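Local coordinates for MmcQ/YjbR family DNA-binding protein (Pseudomonas syringae pv. tomato, PDB 3H9X) that probably binds DNA, adopting the double-wing DNA-binding motif, at residues L64-E69 and H90-L95. Numbering follows the deposited sequence.
Sequences LKVQPE and HWITVL
Val66 N donates a nearly straight hydrogen bond to His90 O, 2.9 Å long with an angle of 171° at the hydrogen. The same carbonyl oxygen also receives a CA-H...O contact from Lys65 CA. In the antiparallel sheet of this double-wing fold, the bond sits just past the end of strand 58-65, where residues 66-69 leave it. Further in, Leu64 and Ile92 form a hydrogen-bonded antiparallel pair. Leu64 N reaches Ile92 O and Ile92 N reaches Leu64 O, both at 3.0 Å. Lys65 and Trp91 make the adjoining non-hydrogen-bonded pair, with their CA atoms 4.5 Å apart.

On the face that carries Lys65 and Trp91, the lysine chain crosses the indole. Lys65 CB lies over the six-membered ring, 3.8 Å from its centroid and 7° off the ring normal, a CH-pi contact. CG is anti to the backbone N (chi1 -169°), and CE passes near Trp91 NE1. Bends at chi3 and chi4 then turn the ammonium toward His90. NZ comes to 3.8 Å from His90 CB, and the two side chains run side by side.

The other face carries Leu64 and Ile92. Leu64 packs against helix 102-115, whose Ser112 OG is also hydrogen-bonded to Lys65 N. Val66, just past the end of strand 58-65, meets Ile92 CG1 through CG2 at 3.8 Å, and these two side chains cross at about a right angle. Val71 of helix 71-74 touches both, joining this apolar cluster to the short helix. At the exposed end, Pro68 CD approaches His90 ND1 obliquely, at 4.1 Å.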
loop_
_atom_site.group_PDB
_atom_site.type_symbol
_atom_site.label_atom_id
_atom_site.label_comp_id
_atom_site.label_asym_id
_atom_site.label_seq_id
_atom_site.Cartn_x
_atom_site.Cartn_y
_atom_site.Cartn_z
ATOM N N LEU A 64 1.868 -1.846 2.348
ATOM C CA LEU A 64 2.161 -1.323 3.674
ATOM C C LEU A 64 2.970 -2.329 4.472
ATOM O O LEU A 64 2.832 -3.528 4.276
ATOM C CB LEU A 64 0.840 -1.009 4.392
ATOM C CG LEU A 64 0.238 0.401 4.283
ATOM C CD1 LEU A 64 0.411 0.978 2.895
ATOM C CD2 LEU A 64 -1.233 0.344 4.667
ATOM N N LYS A 65 3.817 -1.851 5.373
ATOM C CA LYS A 65 4.637 -2.753 6.181
ATOM C C LYS A 65 3.934 -3.069 7.489
ATOM O O LYS A 65 3.349 -2.196 8.121
ATOM C CB LYS A 65 5.991 -2.107 6.463
ATOM C CG LYS A 65 7.050 -3.020 7.060
ATOM C CD LYS A 65 8.317 -2.206 7.342
ATOM C CE LYS A 65 9.584 -2.899 6.851
ATOM N NZ LYS A 65 9.759 -4.270 7.409
ATOM N N VAL A 66 3.979 -4.325 7.895
ATOM C CA VAL A 66 3.335 -4.709 9.135
ATOM C C VAL A 66 4.251 -5.637 9.901
ATOM O O VAL A 66 5.313 -6.021 9.407
ATOM C CB VAL A 66 1.986 -5.420 8.880
ATOM C CG1 VAL A 66 1.080 -4.528 8.028
ATOM C CG2 VAL A 66 2.205 -6.744 8.187
ATOM N N GLN A 67 3.855 -5.975 11.121
ATOM C CA GLN A 67 4.643 -6.883 11.936
ATOM C C GLN A 67 4.394 -8.305 11.446
ATOM O O GLN A 67 3.251 -8.735 11.293
ATOM C CB GLN A 67 4.252 -6.736 13.396
ATOM C CG GLN A 67 4.607 -5.386 13.969
ATOM C CD GLN A 67 3.467 -4.783 14.765
ATOM O OE1 GLN A 67 3.071 -5.308 15.809
ATOM N NE2 GLN A 67 2.919 -3.677 14.266
ATOM N N PRO A 68 5.472 -9.058 11.200
ATOM C CA PRO A 68 5.384 -10.438 10.717
ATOM C C PRO A 68 4.335 -11.343 11.391
ATOM O O PRO A 68 3.822 -12.265 10.755
ATOM C CB PRO A 68 6.814 -10.949 10.882
ATOM C CG PRO A 68 7.351 -10.105 12.025
ATOM C CD PRO A 68 6.838 -8.748 11.656
ATOM N N GLU A 69 3.999 -11.101 12.658
ATOM C CA GLU A 69 2.997 -11.952 13.311
ATOM C C GLU A 69 1.565 -11.535 12.968
ATOM O O GLU A 69 0.609 -12.186 13.382
ATOM C CB GLU A 69 3.192 -11.969 14.840
ATOM C CG GLU A 69 2.773 -10.707 15.598
ATOM C CD GLU A 69 3.902 -9.709 15.784
ATOM O OE1 GLU A 69 3.740 -8.792 16.620
ATOM O OE2 GLU A 69 4.945 -9.825 15.101
ATOM N N HIS A 90 6.871 -9.418 5.557
ATOM C CA HIS A 90 6.856 -8.102 6.181
ATOM C C HIS A 90 5.888 -7.110 5.543
ATOM O O HIS A 90 5.534 -6.093 6.168
ATOM C CB HIS A 90 8.259 -7.520 6.163
ATOM C CG HIS A 90 9.202 -8.223 7.077
ATOM N ND1 HIS A 90 9.252 -7.966 8.429
ATOM C CD2 HIS A 90 10.103 -9.204 6.843
ATOM C CE1 HIS A 90 10.149 -8.758 8.990
ATOM N NE2 HIS A 90 10.679 -9.518 8.049
ATOM N N TRP A 91 5.460 -7.396 4.313
ATOM C CA TRP A 91 4.547 -6.491 3.628
ATOM C C TRP A 91 3.177 -7.083 3.336
ATOM O O TRP A 91 2.985 -8.299 3.322
ATOM C CB TRP A 91 5.184 -5.931 2.342
ATOM C CG TRP A 91 6.373 -5.014 2.621
ATOM C CD1 TRP A 91 7.626 -5.397 3.016
ATOM C CD2 TRP A 91 6.378 -3.577 2.628
ATOM N NE1 TRP A 91 8.402 -4.296 3.275
ATOM C CE2 TRP A 91 7.661 -3.165 3.047
ATOM C CE3 TRP A 91 5.421 -2.597 2.330
ATOM C CZ2 TRP A 91 8.015 -1.815 3.169
ATOM C CZ3 TRP A 91 5.771 -1.251 2.451
ATOM C CH2 TRP A 91 7.055 -0.875 2.869
ATOM N N ILE A 92 2.231 -6.174 3.116
ATOM C CA ILE A 92 0.831 -6.462 2.857
ATOM C C ILE A 92 0.383 -5.614 1.691
ATOM O O ILE A 92 0.863 -4.503 1.517
ATOM C CB ILE A 92 0.019 -6.092 4.108
ATOM C CG1 ILE A 92 0.063 -7.251 5.075
ATOM C CG2 ILE A 92 -1.403 -5.794 3.780
ATOM C CD1 ILE A 92 -0.508 -8.488 4.459
ATOM N N THR A 93 -0.525 -6.141 0.879
ATOM C CA THR A 93 -1.028 -5.387 -0.268
ATOM C C THR A 93 -2.507 -5.127 -0.031
ATOM O O THR A 93 -3.291 -6.063 0.039
ATOM C CB THR A 93 -0.861 -6.173 -1.603
ATOM O OG1 THR A 93 0.529 -6.266 -1.943
ATOM C CG2 THR A 93 -1.607 -5.475 -2.740
ATOM N N VAL A 94 -2.887 -3.860 0.109
ATOM C CA VAL A 94 -4.290 -3.521 0.336
ATOM C C VAL A 94 -4.904 -3.016 -0.959
ATOM O O VAL A 94 -4.366 -2.139 -1.633
ATOM C CB VAL A 94 -4.476 -2.452 1.459
ATOM C CG1 VAL A 94 -5.960 -2.190 1.688
ATOM C CG2 VAL A 94 -3.844 -2.937 2.754
ATOM N N LEU A 95 -6.046 -3.587 -1.300
ATOM C CA LEU A 95 -6.731 -3.214 -2.518
ATOM C C LEU A 95 -7.562 -1.935 -2.337
ATOM O O LEU A 95 -8.455 -1.892 -1.487
ATOM C CB LEU A 95 -7.595 -4.391 -2.961
ATOM C CG LEU A 95 -8.380 -4.295 -4.257
ATOM C CD1 LEU A 95 -9.715 -3.646 -3.987
ATOM C CD2 LEU A 95 -7.565 -3.536 -5.303
#